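Local coordinates for gamma-D-glutamyl-L-lysine dipeptidyl-peptidase (PDB 3H41), which probably hydrolyses gamma-D-glutamyl-L-lysine bonds in murein peptides, releasing the dipeptide L-Ala-D-Glu during degradation of the bacterial cell wall, at residues E141-P149 / H221-I229; G196-Y204 / I280-I291. All coordinates share one frame; numbering follows the deposited sequence. Where two conformers were deposited one is given.

Contact 1. Residues E141-P149 / H221-I229; sequences EVSYNTRLP and HTIYKSHGI
The Y144 side chain lies alongside the last turn of helix 218-225, its ring edge running past T222 and its hydroxyl reaching S226. The contact joins two domains: a type II beta turn, S143 to T146, between strands 139-143 and 147-153 of the second SH3b domain, and the end of a helix of the NlpC/P60 domain, which a Schellman motif closes with G228 at positive phi. With CG anti to the backbone N (chi1 -176°), Y144 projects from the turn so that CD2 meets T222 CG2 at 3.8 Å, near the ring plane, while OH and S226 OG form a short hydrogen bond of 2.6 Å. N145, the next turn residue, sets its carboxamide against the same serine, OD1 lying 3.3 Å from S226 CA. R147 holds that carboxamide from within its own segment: NE and NH2 both donate side-on to N145 OD1, at 3.3 and 3.1 Å, from the same face of the amide. This two-nitrogen grip on one oxygen, together with Q181 at NH1, sets the guanidinium beside the helix end, with K225 CE over one of its faces. Q181 ties the two sides further, accepting from R147 NH1 and donating to K225 O. The nearby ammonium of K225 bonds instead to G86 O. T222 OG1 donates to G218 O inside the helix and accepts from a water at 2.8 Å, which in turn accepts from N145 ND2 at 3.3 Å.

Contact 2. Residues G196-Y204 / I280-I291; sequences GKMFLGLPY and IHSPRAERSVEI
Three backbone hydrogen bonds lace G201-Y204 to R287-V289: G201 N to V289 O (2.8 Å), V289 N to L202 O, and Y204 N to R287 O (3.2 Å). P203 and S288 form a single beta bridge here. Water adds polar links, one molecule joining G201 O to S288 OG and another joining Y204 O to A285 O. Apolar packing continues toward the helix end: V289 CG2 meets F199 CB at 4.1 Å and also L202 CB, L200 lays CD2 over E290 CA and beside I291 CG1, and I280 pushes CD1 to 3.5 Å from G196 C. The aromatic contact belongs to Y204, whose ring carries the R284-A285 peptide on one face, R284 C 3.3 Å above the plane, while S282 O approaches its edge at CD2. Within 280-291 a salt bridge has R287 gripping E290 side-on, one nitrogen to each oxygen. Separately, H281 NE2 donates a hydrogen bond to E290 OE2 on its anti side at 2.8 Å. H281 ND1 bonds to H269 and Y204 OH to C216, here oxidised to cysteinesulfonic acid; C216, H269 and H281 form the inferred Cys-His-His triad of an NlpC/P60 cysteine peptidase, and the two loops frame it.

Contact 1 is a compact seam, with no exposed touching residue, between the second SH3b domain and the catalytic domain, whereas contact 2 lies wholly within the catalytic domain, runs from buried to exposed residues and includes H281 of the inferred active site. One side-chain hydrogen bond and one water cross contact 1; three backbone bonds, several waters, apolar packing and an aromatic ring against a peptide make up contact 2. They meet directly: the Y144 and F199 rings pack edge-to-face, with selenomethionine M198 beside Y144, and I223 rests on G196. Helix 218-225 serves both, presenting its C-terminal turn to the SH3b turn and F219 to F199, I280, S282 and V289.

Contact 1. Residues E141-P149 / H221-I229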
# COMPACT_ATOMS: atom_id res chain seq x y z
N GLU A 141 -13.37 6.55 -5.38
CA GLU A 141 -13.11 5.73 -4.20
C GLU A 141 -11.59 5.63 -3.98
O GLU A 141 -10.86 5.10 -4.82
CB GLU A 141 -13.71 4.34 -4.38
CG GLU A 141 -13.54 3.48 -3.11
CD GLU A 141 -14.17 2.08 -3.24
OE1 GLU A 141 -14.70 1.73 -4.30
OE2 GLU A 141 -14.15 1.33 -2.25
N VAL A 142 -11.12 6.09 -2.81
CA VAL A 142 -9.69 6.13 -2.53
C VAL A 142 -9.34 5.16 -1.39
O VAL A 142 -10.18 4.86 -0.51
CB VAL A 142 -9.20 7.54 -2.21
CG1 VAL A 142 -9.28 8.41 -3.49
CG2 VAL A 142 -10.01 8.18 -1.08
N SER A 143 -8.08 4.74 -1.38
CA SER A 143 -7.57 3.83 -0.36
C SER A 143 -7.13 4.48 0.95
O SER A 143 -6.59 5.57 0.96
CB SER A 143 -6.34 3.12 -0.95
OG SER A 143 -5.65 2.34 0.03
N TYR A 144 -7.32 3.76 2.05
CA TYR A 144 -6.55 3.93 3.26
C TYR A 144 -5.13 4.32 2.87
O TYR A 144 -4.53 3.75 1.95
CB TYR A 144 -6.51 2.61 4.05
CG TYR A 144 -5.80 2.76 5.36
CD1 TYR A 144 -6.42 3.39 6.43
CD2 TYR A 144 -4.48 2.34 5.52
CE1 TYR A 144 -5.76 3.57 7.64
CE2 TYR A 144 -3.79 2.53 6.74
CZ TYR A 144 -4.46 3.16 7.80
OH TYR A 144 -3.85 3.42 9.03
N ASN A 145 -4.61 5.32 3.56
CA ASN A 145 -3.20 5.74 3.45
C ASN A 145 -2.93 6.69 2.28
O ASN A 145 -1.78 7.06 2.06
CB ASN A 145 -2.24 4.55 3.37
CG ASN A 145 -0.79 4.95 3.65
OD1 ASN A 145 -0.51 5.74 4.57
ND2 ASN A 145 0.14 4.43 2.83
N THR A 146 -3.96 7.06 1.55
CA THR A 146 -3.91 8.15 0.55
C THR A 146 -3.70 9.47 1.30
O THR A 146 -4.34 9.68 2.34
CB THR A 146 -5.21 8.18 -0.28
OG1 THR A 146 -5.39 6.91 -0.98
CG2 THR A 146 -5.22 9.38 -1.27
N ARG A 147 -2.79 10.31 0.82
CA ARG A 147 -2.53 11.61 1.41
C ARG A 147 -2.76 12.68 0.37
O ARG A 147 -2.17 12.63 -0.70
CB ARG A 147 -1.11 11.74 1.93
CG ARG A 147 -0.70 10.72 2.97
CD ARG A 147 0.17 9.60 2.35
NE ARG A 147 0.51 8.61 3.36
CZ ARG A 147 1.42 8.79 4.33
NH1 ARG A 147 2.14 9.90 4.39
NH2 ARG A 147 1.63 7.85 5.22
N LEU A 148 -3.61 13.66 0.68
CA LEU A 148 -3.84 14.79 -0.20
C LEU A 148 -3.76 16.10 0.58
O LEU A 148 -4.21 16.18 1.73
CB LEU A 148 -5.18 14.66 -0.91
CG LEU A 148 -5.35 13.42 -1.81
CD1 LEU A 148 -6.83 13.18 -2.08
CD2 LEU A 148 -4.57 13.54 -3.13
N PRO A 149 -3.21 17.14 -0.05
CA PRO A 149 -3.09 18.41 0.69
C PRO A 149 -4.44 18.96 1.18
O PRO A 149 -5.42 18.96 0.44
CB PRO A 149 -2.50 19.37 -0.35
CG PRO A 149 -1.84 18.51 -1.37
CD PRO A 149 -2.63 17.23 -1.40
N HIS A 221 3.83 -2.88 5.35
CA HIS A 221 4.39 -1.60 4.93
C HIS A 221 3.34 -0.51 5.08
O HIS A 221 3.64 0.56 5.61
CB HIS A 221 4.87 -1.69 3.48
CG HIS A 221 5.18 -0.36 2.85
ND1 HIS A 221 6.35 0.32 3.11
CD2 HIS A 221 4.47 0.41 2.00
CE1 HIS A 221 6.37 1.43 2.40
NE2 HIS A 221 5.24 1.52 1.72
N THR A 222 2.11 -0.79 4.64
CA THR A 222 1.02 0.22 4.70
C THR A 222 0.59 0.58 6.12
O THR A 222 0.38 1.75 6.42
CB THR A 222 -0.20 -0.24 3.86
OG1 THR A 222 0.20 -0.35 2.49
CG2 THR A 222 -1.40 0.75 4.00
N ILE A 223 0.51 -0.41 7.00
CA ILE A 223 0.12 -0.20 8.40
C ILE A 223 1.15 0.70 9.07
O ILE A 223 0.80 1.71 9.70
CB ILE A 223 0.07 -1.53 9.17
CG1 ILE A 223 -1.19 -2.31 8.79
CG2 ILE A 223 0.07 -1.29 10.68
CD1 ILE A 223 -1.20 -3.71 9.34
N TYR A 224 2.43 0.37 8.89
CA TYR A 224 3.49 1.20 9.50
C TYR A 224 3.57 2.59 8.89
O TYR A 224 3.68 3.56 9.63
CB TYR A 224 4.83 0.48 9.48
CG TYR A 224 5.01 -0.40 10.69
CD1 TYR A 224 5.58 0.13 11.89
CD2 TYR A 224 4.61 -1.72 10.71
CE1 TYR A 224 5.75 -0.64 12.99
CE2 TYR A 224 4.77 -2.50 11.85
CZ TYR A 224 5.36 -1.94 12.99
OH TYR A 224 5.53 -2.65 14.14
N LYS A 225 3.48 2.68 7.56
CA LYS A 225 3.65 3.94 6.87
C LYS A 225 2.56 4.94 7.25
O LYS A 225 2.85 6.15 7.44
CB LYS A 225 3.64 3.73 5.37
CG LYS A 225 3.92 5.03 4.63
CD LYS A 225 4.80 4.91 3.43
CE LYS A 225 4.89 6.23 2.67
NZ LYS A 225 5.01 6.06 1.18
N SER A 226 1.35 4.43 7.40
CA SER A 226 0.18 5.26 7.79
C SER A 226 0.28 5.81 9.20
O SER A 226 -0.48 6.73 9.56
CB SER A 226 -1.11 4.46 7.62
OG SER A 226 -1.28 3.43 8.60
N HIS A 227 1.17 5.23 10.01
CA HIS A 227 1.44 5.67 11.37
C HIS A 227 2.83 6.32 11.49
O HIS A 227 3.42 6.40 12.60
CB HIS A 227 1.31 4.48 12.34
CG HIS A 227 -0.10 4.04 12.54
ND1 HIS A 227 -0.98 4.73 13.36
CD2 HIS A 227 -0.82 3.03 11.99
CE1 HIS A 227 -2.15 4.13 13.34
NE2 HIS A 227 -2.09 3.10 12.51
N GLY A 228 3.34 6.79 10.36
CA GLY A 228 4.57 7.62 10.31
C GLY A 228 5.90 6.88 10.27
O GLY A 228 6.96 7.50 10.38
N ILE A 229 5.87 5.57 10.11
CA ILE A 229 7.12 4.76 10.11
C ILE A 229 7.27 4.07 8.76
O ILE A 229 6.47 3.21 8.39
CB ILE A 229 7.11 3.73 11.26
CG1 ILE A 229 6.94 4.44 12.60
CG2 ILE A 229 8.39 2.87 11.20
CD1 ILE A 229 6.89 3.53 13.78
O HOH W 1 -0.41 1.88 0.89

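Contact 2. Residues G196-Y204 / I280-I291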
# COMPACT_ATOMS: atom_id res chain seq x y z
N GLY A 196 -4.75 -2.88 11.31
CA GLY A 196 -4.83 -4.16 10.61
C GLY A 196 -6.17 -4.80 10.68
O GLY A 196 -6.68 -5.29 9.65
N LYS A 197 -6.76 -4.81 11.87
CA LYS A 197 -8.11 -5.38 12.07
C LYS A 197 -9.19 -4.79 11.22
O LYS A 197 -10.15 -5.51 10.88
CB LYS A 197 -8.53 -5.37 13.55
CG LYS A 197 -7.73 -6.32 14.45
CD LYS A 197 -8.14 -6.18 15.92
CE LYS A 197 -7.51 -7.23 16.83
NZ LYS A 197 -7.96 -7.08 18.28
N MSE A 198 -9.05 -3.51 10.82
CA MSE A 198 -10.04 -2.91 9.93
C MSE A 198 -10.18 -3.68 8.63
O MSE A 198 -11.24 -3.62 7.99
CB MSE A 198 -9.71 -1.45 9.62
CG MSE A 198 -9.64 -0.53 10.87
SE MSE A 198 -9.70 1.34 10.21
CE MSE A 198 -8.33 1.27 8.91
N PHE A 199 -9.12 -4.37 8.22
CA PHE A 199 -9.09 -5.03 6.92
C PHE A 199 -9.43 -6.51 6.95
O PHE A 199 -9.32 -7.15 5.93
CB PHE A 199 -7.70 -4.86 6.29
CG PHE A 199 -7.31 -3.42 6.04
CD1 PHE A 199 -7.75 -2.77 4.90
CD2 PHE A 199 -6.54 -2.74 6.93
CE1 PHE A 199 -7.39 -1.45 4.65
CE2 PHE A 199 -6.20 -1.38 6.70
CZ PHE A 199 -6.60 -0.77 5.55
N LEU A 200 -9.79 -7.06 8.11
CA LEU A 200 -10.11 -8.48 8.22
C LEU A 200 -11.12 -8.88 7.13
O LEU A 200 -12.14 -8.20 6.92
CB LEU A 200 -10.60 -8.84 9.66
CG LEU A 200 -9.57 -8.85 10.79
CD1 LEU A 200 -10.26 -8.84 12.19
CD2 LEU A 200 -8.60 -10.07 10.65
N GLY A 201 -10.81 -9.92 6.36
CA GLY A 201 -11.69 -10.34 5.24
C GLY A 201 -11.39 -9.76 3.88
O GLY A 201 -12.05 -10.11 2.90
N LEU A 202 -10.41 -8.86 3.79
CA LEU A 202 -10.02 -8.29 2.51
C LEU A 202 -9.18 -9.29 1.73
O LEU A 202 -8.10 -9.69 2.19
CB LEU A 202 -9.24 -6.97 2.69
CG LEU A 202 -8.71 -6.27 1.41
CD1 LEU A 202 -9.80 -5.70 0.43
CD2 LEU A 202 -7.67 -5.15 1.84
N PRO A 203 -9.66 -9.71 0.55
CA PRO A 203 -8.88 -10.69 -0.23
C PRO A 203 -7.51 -10.22 -0.65
O PRO A 203 -7.32 -9.05 -1.04
CB PRO A 203 -9.78 -10.95 -1.45
CG PRO A 203 -11.12 -10.65 -0.94
CD PRO A 203 -10.92 -9.42 -0.16
N TYR A 204 -6.57 -11.14 -0.55
CA TYR A 204 -5.19 -10.96 -0.96
C TYR A 204 -5.04 -10.70 -2.44
O TYR A 204 -5.79 -11.24 -3.24
CB TYR A 204 -4.43 -12.23 -0.58
CG TYR A 204 -2.95 -12.31 -0.90
CD1 TYR A 204 -2.50 -12.62 -2.19
CD2 TYR A 204 -2.01 -12.18 0.12
CE1 TYR A 204 -1.12 -12.72 -2.46
CE2 TYR A 204 -0.65 -12.32 -0.14
CZ TYR A 204 -0.22 -12.58 -1.42
OH TYR A 204 1.13 -12.73 -1.60
N ILE A 280 -1.46 -11.29 12.76
CA ILE A 280 -2.35 -10.82 11.74
C ILE A 280 -1.52 -10.67 10.46
O ILE A 280 -0.36 -10.29 10.54
CB ILE A 280 -3.06 -9.49 12.16
CG1 ILE A 280 -4.18 -9.16 11.19
CG2 ILE A 280 -2.05 -8.34 12.33
CD1 ILE A 280 -5.20 -8.04 11.73
N HIS A 281 -2.12 -11.04 9.32
CA HIS A 281 -1.45 -10.96 8.03
C HIS A 281 -2.41 -10.99 6.86
O HIS A 281 -3.60 -11.31 7.00
CB HIS A 281 -0.39 -12.11 7.90
CG HIS A 281 -0.94 -13.51 7.93
ND1 HIS A 281 -0.12 -14.63 7.80
CD2 HIS A 281 -2.20 -13.98 8.06
CE1 HIS A 281 -0.87 -15.71 7.84
NE2 HIS A 281 -2.13 -15.36 8.02
N SER A 282 -1.90 -10.58 5.70
CA SER A 282 -2.55 -10.87 4.42
C SER A 282 -1.82 -12.03 3.74
O SER A 282 -0.73 -11.84 3.19
CB SER A 282 -2.53 -9.63 3.53
OG SER A 282 -3.33 -9.91 2.41
N PRO A 283 -2.39 -13.25 3.77
CA PRO A 283 -1.44 -14.39 3.71
C PRO A 283 -1.10 -14.99 2.35
O PRO A 283 0.06 -15.28 2.09
CB PRO A 283 -2.12 -15.44 4.59
CG PRO A 283 -3.54 -15.18 4.43
CD PRO A 283 -3.71 -13.69 4.27
N ARG A 284 -2.12 -15.19 1.51
CA ARG A 284 -1.95 -15.82 0.20
C ARG A 284 -3.24 -15.64 -0.59
O ARG A 284 -4.30 -15.34 -0.01
CB ARG A 284 -1.63 -17.33 0.37
CG ARG A 284 -2.73 -18.12 1.11
CD ARG A 284 -2.48 -19.64 1.15
NE ARG A 284 -1.10 -19.94 1.52
CZ ARG A 284 -0.36 -20.93 1.02
NH1 ARG A 284 -0.84 -21.76 0.08
NH2 ARG A 284 0.89 -21.09 1.45
N ALA A 285 -3.19 -15.84 -1.90
CA ALA A 285 -4.33 -15.57 -2.76
C ALA A 285 -5.61 -16.35 -2.42
O ALA A 285 -6.70 -15.90 -2.71
CB ALA A 285 -3.98 -15.81 -4.22
N GLU A 286 -5.44 -17.52 -1.80
CA GLU A 286 -6.58 -18.35 -1.46
C GLU A 286 -7.37 -17.70 -0.32
O GLU A 286 -8.47 -18.13 -0.03
CB GLU A 286 -6.14 -19.75 -1.04
CG GLU A 286 -5.62 -20.64 -2.16
CD GLU A 286 -4.16 -20.42 -2.53
OE1 GLU A 286 -3.49 -19.47 -2.05
OE2 GLU A 286 -3.68 -21.19 -3.37
N ARG A 287 -6.79 -16.70 0.34
CA ARG A 287 -7.36 -16.21 1.57
C ARG A 287 -7.43 -14.67 1.64
O ARG A 287 -7.30 -13.98 0.61
CB ARG A 287 -6.58 -16.82 2.73
CG ARG A 287 -6.67 -18.40 2.71
CD ARG A 287 -6.93 -19.02 4.05
NE ARG A 287 -5.82 -18.81 4.97
CZ ARG A 287 -4.67 -19.49 4.97
NH1 ARG A 287 -4.43 -20.45 4.08
NH2 ARG A 287 -3.74 -19.19 5.89
N SER A 288 -7.76 -14.18 2.84
CA SER A 288 -7.97 -12.76 3.08
C SER A 288 -7.23 -12.38 4.34
O SER A 288 -6.76 -13.26 5.08
CB SER A 288 -9.45 -12.48 3.31
OG SER A 288 -10.18 -12.85 2.17
N VAL A 289 -7.17 -11.08 4.60
CA VAL A 289 -6.60 -10.60 5.85
C VAL A 289 -7.27 -11.36 7.01
O VAL A 289 -8.52 -11.40 7.14
CB VAL A 289 -6.74 -9.08 6.04
CG1 VAL A 289 -6.26 -8.69 7.44
CG2 VAL A 289 -5.93 -8.34 4.94
N GLU A 290 -6.44 -11.93 7.87
CA GLU A 290 -6.89 -12.86 8.88
C GLU A 290 -5.97 -12.88 10.09
O GLU A 290 -4.80 -12.49 10.01
CB GLU A 290 -6.91 -14.27 8.30
CG GLU A 290 -5.48 -14.83 8.07
CD GLU A 290 -5.46 -16.25 7.44
OE1 GLU A 290 -6.49 -16.69 6.88
OE2 GLU A 290 -4.39 -16.90 7.50
N ILE A 291 -6.50 -13.42 11.19
CA ILE A 291 -5.74 -13.63 12.40
C ILE A 291 -5.60 -15.14 12.64
O ILE A 291 -6.60 -15.85 12.68
CB ILE A 291 -6.44 -12.95 13.61
CG1 ILE A 291 -6.27 -11.42 13.56
CG2 ILE A 291 -5.95 -13.51 14.92
CD1 ILE A 291 -7.19 -10.64 14.49
O HOH W 2 -13.09 -12.49 2.51
O HOH W 3 -5.53 -8.23 1.56
O HOH W 4 -7.64 -13.35 -3.07